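Local coordinates for lactate utilization protein C (Deinococcus radiodurans, PDB 2G40) that may function in L-lactate utilization, as a homodimeric member of the LutC/YkgG family, at residues A[69-79]-A[216-224]; A[127-138]-A[162-173]. All coordinates share one frame; numbering follows the deposited sequence. Where two conformers were deposited one is given.

Interaction 1 of 2, residues A[69-79]-A[216-224]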
loop_
_atom_site.group_PDB
_atom_site.type_symbol
_atom_site.label_atom_id
_atom_site.label_comp_id
_atom_site.label_asym_id
_atom_site.label_seq_id
_atom_site.Cartn_x
_atom_site.Cartn_y
_atom_site.Cartn_z
ATOM N N ALA A 69 15.567 -8.293 -5.262
ATOM C CA ALA A 69 15.556 -7.121 -6.112
ATOM C C ALA A 69 16.944 -6.845 -6.661
ATOM O O ALA A 69 17.949 -7.334 -6.120
ATOM C CB ALA A 69 15.050 -5.933 -5.356
ATOM N N ALA A 70 16.999 -6.063 -7.732
ATOM C CA ALA A 70 18.259 -5.519 -8.202
ATOM C C ALA A 70 18.568 -4.256 -7.420
ATOM O O ALA A 70 17.669 -3.583 -6.927
ATOM C CB ALA A 70 18.236 -5.236 -9.681
ATOM N N TYR A 71 19.859 -3.977 -7.254
ATOM C CA TYR A 71 20.309 -2.841 -6.472
ATOM C C TYR A 71 21.553 -2.219 -7.100
ATOM O O TYR A 71 22.495 -2.924 -7.450
ATOM C CB TYR A 71 20.638 -3.278 -5.040
ATOM C CG TYR A 71 21.082 -2.155 -4.121
ATOM C CD1 TYR A 71 22.411 -1.748 -4.081
ATOM C CD2 TYR A 71 20.199 -1.546 -3.262
ATOM C CE1 TYR A 71 22.829 -0.729 -3.239
ATOM C CE2 TYR A 71 20.613 -0.517 -2.414
ATOM C CZ TYR A 71 21.937 -0.128 -2.406
ATOM O OH TYR A 71 22.345 0.876 -1.553
ATOM N N THR A 72 21.570 -0.896 -7.169
ATOM C CA THR A 72 22.755 -0.173 -7.604
ATOM C C THR A 72 22.804 1.146 -6.880
ATOM O O THR A 72 21.777 1.723 -6.573
ATOM C CB THR A 72 22.776 0.026 -9.139
ATOM O OG1 THR A 72 24.063 0.530 -9.548
ATOM C CG2 THR A 72 21.687 0.963 -9.586
ATOM N N HIS A 73 24.008 1.607 -6.564
ATOM C CA HIS A 73 24.190 2.908 -5.949
ATOM C C HIS A 73 25.016 3.728 -6.940
ATOM O O HIS A 73 26.082 3.308 -7.350
ATOM C CB HIS A 73 24.908 2.789 -4.607
ATOM C CG HIS A 73 24.972 4.076 -3.828
ATOM N ND1 HIS A 73 25.450 4.129 -2.540
ATOM C CD2 HIS A 73 24.611 5.343 -4.144
ATOM C CE1 HIS A 73 25.403 5.374 -2.101
ATOM N NE2 HIS A 73 24.897 6.132 -3.055
ATOM N N VAL A 74 24.475 4.862 -7.367
ATOM C CA VAL A 74 25.107 5.697 -8.381
ATOM C C VAL A 74 25.146 7.153 -7.912
ATOM O O VAL A 74 24.472 7.518 -6.958
ATOM C CB VAL A 74 24.348 5.580 -9.750
ATOM C CG1 VAL A 74 24.372 4.160 -10.266
ATOM C CG2 VAL A 74 22.913 6.106 -9.631
ATOM N N SER A 75 25.952 7.975 -8.584
ATOM C CA SER A 75 25.927 9.422 -8.400
ATOM C C SER A 75 24.721 10.023 -9.108
ATOM O O SER A 75 24.147 9.400 -9.995
ATOM C CB SER A 75 27.184 10.052 -8.998
ATOM O OG SER A 75 27.197 9.876 -10.422
ATOM N N ALA A 76 24.377 11.261 -8.752
ATOM C CA ALA A 76 23.310 11.990 -9.455
ATOM C C ALA A 76 23.559 12.034 -10.955
ATOM O O ALA A 76 22.624 11.868 -11.740
ATOM C CB ALA A 76 23.186 13.390 -8.925
ATOM N N ALA A 77 24.817 12.272 -11.341
ATOM C CA ALA A 77 25.222 12.334 -12.743
ATOM C C ALA A 77 24.988 11.017 -13.468
ATOM O O ALA A 77 24.671 11.001 -14.656
ATOM C CB ALA A 77 26.698 12.714 -12.853
ATOM N N GLU A 78 25.176 9.923 -12.746
ATOM C CA GLU A 78 25.001 8.585 -13.292
ATOM C C GLU A 78 23.538 8.142 -13.330
ATOM O O GLU A 78 23.207 7.166 -14.002
ATOM C CB GLU A 78 25.818 7.597 -12.455
ATOM C CG GLU A 78 27.328 7.758 -12.624
ATOM C CD GLU A 78 28.143 6.976 -11.587
ATOM O OE1 GLU A 78 27.659 6.726 -10.453
ATOM O OE2 GLU A 78 29.295 6.629 -11.912
ATOM N N LEU A 79 22.666 8.840 -12.609
ATOM C CA LEU A 79 21.292 8.377 -12.439
ATOM C C LEU A 79 20.537 8.126 -13.750
ATOM O O LEU A 79 20.017 7.038 -13.935
ATOM C CB LEU A 79 20.494 9.296 -11.515
ATOM C CG LEU A 79 19.012 8.945 -11.307
ATOM C CD1 LEU A 79 18.820 7.559 -10.689
ATOM C CD2 LEU A 79 18.379 9.973 -10.437
ATOM N N ARG A 216 6.858 -8.198 -10.234
ATOM C CA ARG A 216 7.701 -9.357 -9.993
ATOM C C ARG A 216 9.177 -9.001 -10.081
ATOM O O ARG A 216 10.040 -9.793 -9.689
ATOM C CB ARG A 216 7.346 -10.475 -10.965
ATOM C CG ARG A 216 6.003 -11.105 -10.626
ATOM C CD ARG A 216 5.553 -12.105 -11.632
ATOM N NE ARG A 216 5.418 -11.538 -12.972
ATOM C CZ ARG A 216 4.994 -12.218 -14.033
ATOM N NH1 ARG A 216 4.638 -13.482 -13.927
ATOM N NH2 ARG A 216 4.917 -11.622 -15.219
ATOM N N ARG A 217 9.447 -7.788 -10.561
ATOM C CA ARG A 217 10.786 -7.280 -10.723
ATOM C C ARG A 217 10.899 -5.911 -10.092
ATOM O O ARG A 217 10.053 -5.032 -10.303
ATOM C CB ARG A 217 11.149 -7.214 -12.199
ATOM C CG ARG A 217 11.120 -8.583 -12.887
ATOM C CD ARG A 217 11.155 -8.433 -14.401
ATOM N NE ARG A 217 12.370 -7.717 -14.792
ATOM C CZ ARG A 217 12.455 -6.805 -15.760
ATOM N NH1 ARG A 217 11.389 -6.452 -16.469
ATOM N NH2 ARG A 217 13.624 -6.230 -16.008
ATOM N N LEU A 218 11.922 -5.750 -9.272
ATOM C CA LEU A 218 12.199 -4.473 -8.650
ATOM C C LEU A 218 13.659 -4.143 -8.822
ATOM O O LEU A 218 14.540 -4.989 -8.570
ATOM C CB LEU A 218 11.826 -4.480 -7.161
ATOM C CG LEU A 218 12.345 -3.286 -6.335
ATOM C CD1 LEU A 218 11.728 -1.973 -6.781
ATOM C CD2 LEU A 218 12.109 -3.596 -4.848
ATOM N N GLN A 219 13.898 -2.933 -9.317
ATOM C CA GLN A 219 15.240 -2.356 -9.370
ATOM C C GLN A 219 15.259 -1.182 -8.422
ATOM O O GLN A 219 14.504 -0.240 -8.584
ATOM C CB GLN A 219 15.572 -1.868 -10.770
ATOM C CG GLN A 219 16.837 -1.012 -10.881
ATOM C CD GLN A 219 18.096 -1.841 -10.897
ATOM O OE1 GLN A 219 18.287 -2.650 -11.789
ATOM N NE2 GLN A 219 18.969 -1.635 -9.912
ATOM N N VAL A 220 16.151 -1.235 -7.454
ATOM C CA VAL A 220 16.392 -0.128 -6.563
ATOM C C VAL A 220 17.649 0.583 -7.033
ATOM O O VAL A 220 18.689 -0.033 -7.281
ATOM C CB VAL A 220 16.577 -0.594 -5.087
ATOM C CG1 VAL A 220 16.995 0.573 -4.204
ATOM C CG2 VAL A 220 15.314 -1.281 -4.564
ATOM N N ILE A 221 17.529 1.898 -7.163
ATOM C CA ILE A 221 18.628 2.750 -7.530
ATOM C C ILE A 221 18.797 3.739 -6.402
ATOM O O ILE A 221 17.976 4.626 -6.203
ATOM C CB ILE A 221 18.401 3.484 -8.877
ATOM C CG1 ILE A 221 18.148 2.473 -9.993
ATOM C CG2 ILE A 221 19.614 4.395 -9.212
ATOM C CD1 ILE A 221 17.989 3.102 -11.366
ATOM N N VAL A 222 19.863 3.557 -5.626
ATOM C CA VAL A 222 20.232 4.566 -4.636
ATOM C C VAL A 222 21.086 5.616 -5.300
ATOM O O VAL A 222 21.969 5.299 -6.079
ATOM C CB VAL A 222 20.962 3.950 -3.443
ATOM C CG1 VAL A 222 21.300 5.034 -2.381
ATOM C CG2 VAL A 222 20.136 2.853 -2.880
ATOM N N VAL A 223 20.807 6.885 -5.002
ATOM C CA VAL A 223 21.537 7.949 -5.630
ATOM C C VAL A 223 22.139 8.885 -4.586
ATOM O O VAL A 223 21.467 9.268 -3.627
ATOM C CB VAL A 223 20.686 8.713 -6.703
ATOM C CG1 VAL A 223 19.344 9.123 -6.199
ATOM C CG2 VAL A 223 21.470 9.905 -7.259
ATOM N N GLY A 224 23.421 9.187 -4.763
ATOM C CA GLY A 224 24.048 10.321 -4.068
ATOM C C GLY A 224 24.941 9.938 -2.902
ATOM O O GLY A 224 25.107 8.759 -2.571
ATOM O OXT GLY A 224 25.521 10.819 -2.247
HETATM O O HOH W 1 21.449 -3.231 -10.345
#
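Val220 O accepts two hydrogen bonds from different directions. Thr72 N meets it at 3.0 Å, nearly in line with the carbonyl bond, whereas Gln219 NE2 reaches it at 3.1 Å from above the carbonyl plane, 57° out of it. The amide arrives there because the Gln219 chain, leaving with CG anti to the backbone N, bends at chi2 (80°) and folds back toward residues 70-72. The other end of that amide, Gln219 OE1, lies 3.3 Å from Ala70 CB. A water accepts from Gln219 NE2 and gives a weak bond to Tyr71 O.

The backbone evidence is that of parallel pairing: the strand axes come within 4.6 Å at 12°, and bonds alternate direction from Ala70 N to Leu218 O through to Gly224 N to Val74 O. Strand 70-74 is an outermost strand, within this chain, of a six-stranded parallel sheet, with 217-223 next to it, consistent with the Rossmann-like clan of the LUD domain. Helix 53-66 packs on the face bearing Tyr71 and Val220, and helix 79-87 on the face bearing Val74 and Ile221.

Val222 offers one methyl to each aromatic neighbour. Its CG1 sits over a face of the His73 ring, 3.8 Å from the centroid, in a CH-pi contact. Its CG2 lies oblique to the Tyr71 ring, near CE2 and 3.2 Å from Tyr71 OH. His73 NE2 in turn donates, close to its ring plane, to Gly224 O of the C-terminal carboxylate at 2.7 Å. On the face bearing Thr72 and Val74, Ile221 CG2 meets both Val74 CG2 and Leu79 CD1, the latter at 3.6 Å.

Interaction 2 of 2, residues A[127-138]-A[162-173]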
loop_
_atom_site.group_PDB
_atom_site.type_symbol
_atom_site.label_atom_id
_atom_site.label_comp_id
_atom_site.label_asym_id
_atom_site.label_seq_id
_atom_site.Cartn_x
_atom_site.Cartn_y
_atom_site.Cartn_z
ATOM N N ALA A 127 7.644 -0.887 -17.462
ATOM C CA ALA A 127 8.144 -0.527 -16.158
ATOM C C ALA A 127 7.428 0.721 -15.659
ATOM O O ALA A 127 6.787 1.446 -16.423
ATOM C CB ALA A 127 9.656 -0.268 -16.223
ATOM N N VAL A 128 7.549 0.944 -14.362
ATOM C CA VAL A 128 7.182 2.194 -13.743
ATOM C C VAL A 128 8.420 2.695 -13.009
ATOM O O VAL A 128 9.162 1.917 -12.408
ATOM C CB VAL A 128 5.990 2.022 -12.772
ATOM C CG1 VAL A 128 6.281 0.974 -11.645
ATOM C CG2 VAL A 128 5.581 3.369 -12.196
ATOM N N LEU A 129 8.606 4.006 -13.055
ATOM C CA LEU A 129 9.738 4.670 -12.444
ATOM C C LEU A 129 9.193 5.553 -11.340
ATOM O O LEU A 129 8.295 6.355 -11.585
ATOM C CB LEU A 129 10.463 5.527 -13.484
ATOM C CG LEU A 129 11.540 6.468 -12.942
ATOM C CD1 LEU A 129 12.685 5.660 -12.357
ATOM C CD2 LEU A 129 12.034 7.406 -13.991
ATOM N N THR A 130 9.687 5.377 -10.114
ATOM C CA THR A 130 9.237 6.216 -9.008
ATOM C C THR A 130 10.369 6.606 -8.091
ATOM O O THR A 130 11.415 5.958 -8.045
ATOM C CB THR A 130 8.164 5.537 -8.082
ATOM O OG1 THR A 130 8.803 4.592 -7.200
ATOM C CG2 THR A 130 7.083 4.849 -8.874
ATOM N N GLY A 131 10.110 7.667 -7.341
ATOM C CA GLY A 131 10.860 7.967 -6.132
ATOM C C GLY A 131 10.238 7.202 -4.978
ATOM O O GLY A 131 9.535 6.203 -5.160
ATOM N N CYS A 132 10.502 7.667 -3.775
ATOM C CA CYS A 132 9.854 7.112 -2.590
ATOM C C CYS A 132 9.803 8.166 -1.518
ATOM O O CYS A 132 10.313 9.285 -1.719
ATOM C CB CYS A 132 10.607 5.920 -2.070
ATOM S SG CYS A 132 12.291 6.257 -1.521
ATOM N N ALA A 133 9.187 7.820 -0.394
ATOM C CA ALA A 133 9.119 8.720 0.745
ATOM C C ALA A 133 10.318 8.543 1.668
ATOM O O ALA A 133 10.937 9.534 2.112
ATOM C CB ALA A 133 7.833 8.526 1.512
ATOM N N VAL A 134 10.625 7.282 1.955
ATOM C CA VAL A 134 11.711 6.903 2.865
ATOM C C VAL A 134 12.013 5.429 2.665
ATOM O O VAL A 134 11.178 4.673 2.152
ATOM C CB VAL A 134 11.350 7.201 4.349
ATOM C CG1 VAL A 134 10.232 6.283 4.835
ATOM C CG2 VAL A 134 12.602 7.131 5.244
ATOM N N ALA A 135 13.227 5.020 3.025
ATOM C CA ALA A 135 13.572 3.614 3.011
ATOM C C ALA A 135 14.193 3.277 4.344
ATOM O O ALA A 135 14.806 4.121 4.976
ATOM C CB ALA A 135 14.558 3.285 1.904
ATOM N N ILE A 136 14.008 2.034 4.753
ATOM C CA ILE A 136 14.496 1.560 6.038
ATOM C C ILE A 136 15.480 0.423 5.806
ATOM O O ILE A 136 15.159 -0.615 5.194
ATOM C CB ILE A 136 13.338 1.079 6.912
ATOM C CG1 ILE A 136 12.320 2.195 7.136
ATOM C CG2 ILE A 136 13.866 0.566 8.235
ATOM C CD1 ILE A 136 10.935 1.655 7.402
ATOM N N SER A 137 16.692 0.620 6.308
ATOM C CA SER A 137 17.754 -0.335 6.071
ATOM C C SER A 137 17.524 -1.670 6.759
ATOM O O SER A 137 17.765 -2.709 6.165
ATOM C CB SER A 137 19.112 0.244 6.450
ATOM O OG SER A 137 19.316 0.334 7.847
ATOM N N GLU A 138 17.042 -1.648 8.002
ATOM C CA GLU A 138 16.970 -2.888 8.799
ATOM C C GLU A 138 16.068 -3.948 8.185
ATOM O O GLU A 138 16.345 -5.144 8.295
ATOM C CB GLU A 138 16.584 -2.610 10.267
ATOM C CG GLU A 138 15.170 -2.105 10.520
ATOM C CD GLU A 138 14.829 -2.006 12.004
ATOM O OE1 GLU A 138 15.501 -2.672 12.816
ATOM O OE2 GLU A 138 13.885 -1.274 12.367
ATOM N N HIS A 162 9.245 -2.454 -11.345
ATOM C CA HIS A 162 9.294 -1.183 -10.635
ATOM C C HIS A 162 10.761 -0.813 -10.527
ATOM O O HIS A 162 11.579 -1.609 -10.069
ATOM C CB HIS A 162 8.662 -1.371 -9.249
ATOM C CG HIS A 162 8.571 -0.130 -8.409
ATOM N ND1 HIS A 162 8.204 -0.174 -7.084
ATOM C CD2 HIS A 162 8.798 1.174 -8.696
ATOM C CE1 HIS A 162 8.205 1.051 -6.587
ATOM N NE2 HIS A 162 8.572 1.889 -7.543
ATOM N N ILE A 163 11.087 0.367 -11.029
ATOM C CA ILE A 163 12.372 1.008 -10.815
ATOM C C ILE A 163 12.152 2.122 -9.802
ATOM O O ILE A 163 11.438 3.094 -10.073
ATOM C CB ILE A 163 12.951 1.629 -12.085
ATOM C CG1 ILE A 163 13.108 0.554 -13.181
ATOM C CG2 ILE A 163 14.302 2.273 -11.770
ATOM C CD1 ILE A 163 13.494 1.104 -14.555
ATOM N N CYS A 164 12.759 1.968 -8.632
ATOM C CA CYS A 164 12.514 2.875 -7.536
ATOM C C CYS A 164 13.806 3.580 -7.156
ATOM O O CYS A 164 14.801 2.939 -6.775
ATOM C CB CYS A 164 11.964 2.094 -6.351
ATOM S SG CYS A 164 11.607 3.136 -4.977
ATOM N N VAL A 165 13.792 4.902 -7.269
ATOM C CA VAL A 165 14.987 5.713 -7.000
ATOM C C VAL A 165 14.898 6.197 -5.565
ATOM O O VAL A 165 13.921 6.813 -5.185
ATOM C CB VAL A 165 15.091 6.925 -7.955
ATOM C CG1 VAL A 165 16.233 7.840 -7.548
ATOM C CG2 VAL A 165 15.264 6.463 -9.379
ATOM N N VAL A 166 15.934 5.898 -4.793
ATOM C CA VAL A 166 15.989 6.198 -3.371
ATOM C C VAL A 166 17.186 7.098 -3.168
ATOM O O VAL A 166 18.298 6.706 -3.438
ATOM C CB VAL A 166 16.185 4.905 -2.572
ATOM C CG1 VAL A 166 16.315 5.229 -1.070
ATOM C CG2 VAL A 166 15.051 3.915 -2.853
ATOM N N ARG A 167 16.978 8.324 -2.703
ATOM C CA ARG A 167 18.116 9.182 -2.420
ATOM C C ARG A 167 18.830 8.627 -1.204
ATOM O O ARG A 167 18.177 8.158 -0.300
ATOM C CB ARG A 167 17.665 10.590 -2.131
ATOM C CG ARG A 167 16.925 11.243 -3.253
ATOM C CD ARG A 167 16.947 12.747 -3.108
ATOM N NE ARG A 167 16.435 13.149 -1.806
ATOM C CZ ARG A 167 15.141 13.231 -1.503
ATOM N NH1 ARG A 167 14.209 12.969 -2.418
ATOM N NH2 ARG A 167 14.773 13.595 -0.280
ATOM N N GLU A 168 20.160 8.669 -1.186
ATOM C CA GLU A 168 20.918 8.219 -0.026
ATOM C C GLU A 168 20.334 8.790 1.275
ATOM O O GLU A 168 20.193 8.060 2.261
ATOM C CB GLU A 168 22.395 8.584 -0.169
ATOM C CG GLU A 168 23.283 8.152 0.987
ATOM C CD GLU A 168 23.321 9.126 2.163
ATOM O OE1 GLU A 168 22.934 10.311 2.019
ATOM O OE2 GLU A 168 23.753 8.684 3.247
ATOM N N ASP A 169 19.957 10.074 1.260
ATOM C CA ASP A 169 19.429 10.763 2.449
ATOM C C ASP A 169 18.016 10.375 2.845
ATOM O O ASP A 169 17.510 10.836 3.863
ATOM C CB ASP A 169 19.532 12.292 2.299
ATOM C CG ASP A 169 18.640 12.852 1.196
ATOM O OD1 ASP A 169 17.763 12.141 0.679
ATOM O OD2 ASP A 169 18.823 14.032 0.845
ATOM N N GLN A 170 17.376 9.527 2.054
ATOM C CA GLN A 170 16.057 9.009 2.392
ATOM C C GLN A 170 16.145 7.668 3.109
ATOM O O GLN A 170 15.123 7.103 3.501
ATOM C CB GLN A 170 15.214 8.807 1.124
ATOM C CG GLN A 170 14.708 10.076 0.509
ATOM C CD GLN A 170 13.900 9.782 -0.720
ATOM O OE1 GLN A 170 14.416 9.233 -1.682
ATOM N NE2 GLN A 170 12.640 10.149 -0.701
ATOM N N ILE A 171 17.347 7.131 3.247
ATOM C CA ILE A 171 17.502 5.836 3.882
ATOM C C ILE A 171 17.770 6.052 5.374
ATOM O O ILE A 171 18.700 6.760 5.733
ATOM C CB ILE A 171 18.651 5.042 3.258
ATOM C CG1 ILE A 171 18.409 4.838 1.757
ATOM C CG2 ILE A 171 18.813 3.730 3.992
ATOM C CD1 ILE A 171 19.681 4.453 0.987
ATOM N N VAL A 172 16.948 5.455 6.223
ATOM C CA VAL A 172 17.135 5.514 7.669
ATOM C C VAL A 172 17.357 4.105 8.145
ATOM O O VAL A 172 17.088 3.150 7.419
ATOM C CB VAL A 172 15.912 6.151 8.412
ATOM C CG1 VAL A 172 15.686 7.559 7.904
ATOM C CG2 VAL A 172 14.647 5.302 8.249
ATOM N N GLN A 173 17.851 3.968 9.360
ATOM C CA GLN A 173 18.184 2.648 9.862
ATOM C C GLN A 173 16.964 1.864 10.306
ATOM O O GLN A 173 16.791 0.699 9.930
ATOM C CB GLN A 173 19.177 2.750 11.008
ATOM C CG GLN A 173 19.457 1.409 11.648
ATOM C CD GLN A 173 20.405 1.501 12.795
ATOM O OE1 GLN A 173 21.047 2.533 13.016
ATOM N NE2 GLN A 173 20.503 0.412 13.553
HETATM O O HOH W 2 13.242 9.161 -4.094
HETATM O O HOH W 3 11.604 12.015 1.233
#
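Val128, Leu129 and Thr130 pair in parallel with His162, Ile163 and Cys164 in the six-stranded parallel sheet, consistent with the Rossmann-like clan of the LUD domain, and farther on Ala135 and Ile136 pair with Ile171 and Val172 in a second, mixed sheet. The first two strands run 12° apart. Between the two pairings the register shifts by two residues, and there Ala133 and Val134 form a classic beta bulge facing Ile143 of strand 141-144.

Backbone bonds define both pairings. Val165 N reaches Thr130 O at 2.7 Å in the first; in the second, Val172 N to Ala135 O and Ser137 N to Val172 O carry the pairing to the turn, where Glu138 N bonds to Gln173 O.

Side-chain polar groups work beside these. His162 NE2 donates in its ring plane to Thr130 OG1 at 2.7 Å, and that hydroxyl, set between backbone N and carbonyl carbon (chi1 77°), donates its own hydrogen bond to Gly131 O. Gln170 bridges the two segments between the pairings: NE2 donates to Cys132 O at 2.7 Å from 52° out of the carbonyl plane, with a weak second bond to Ala133 O, while OE1 accepts from Arg167 N.

Two waters join this polar cluster. One links Cys132 N, Val165 O and Gln170 OE1; the other joins Ala133 O to Gln170 NE2.

Apolar packing is supplied by Leu129 CD1 against Ile163 CG2 at 3.8 Å and by Cys132 SG against Val166 CG2 at 3.9 Å. Ala135 CB touches both Val166 CG1 and Ile171 CG1. Val134 CG2 lies 3.1 Å from Gln170 O, the same oxygen that accepts from Ala135 N.

Following the chain from the N terminus, residues 69-79 come first, and their partner is the C-terminal segment 216-224. Residues 127-138 follow, and 162-173 close a short loop of 23 residues on them, which includes strand 141-144. The chain then runs through helix 175-187, strand 192-196 and an unmodelled stretch, 200-210, before 216-224 returns to 69-79, closing a loop of 136 residues, so interaction 2 is nested inside interaction 1. The two meet where strands 217-223 and 161-167 are neighbours: Gln219 N to His162 O and Val166 N to Ile221 O are probable hydrogen bonds. Interaction 2 also carries the main sheet into the mixed one.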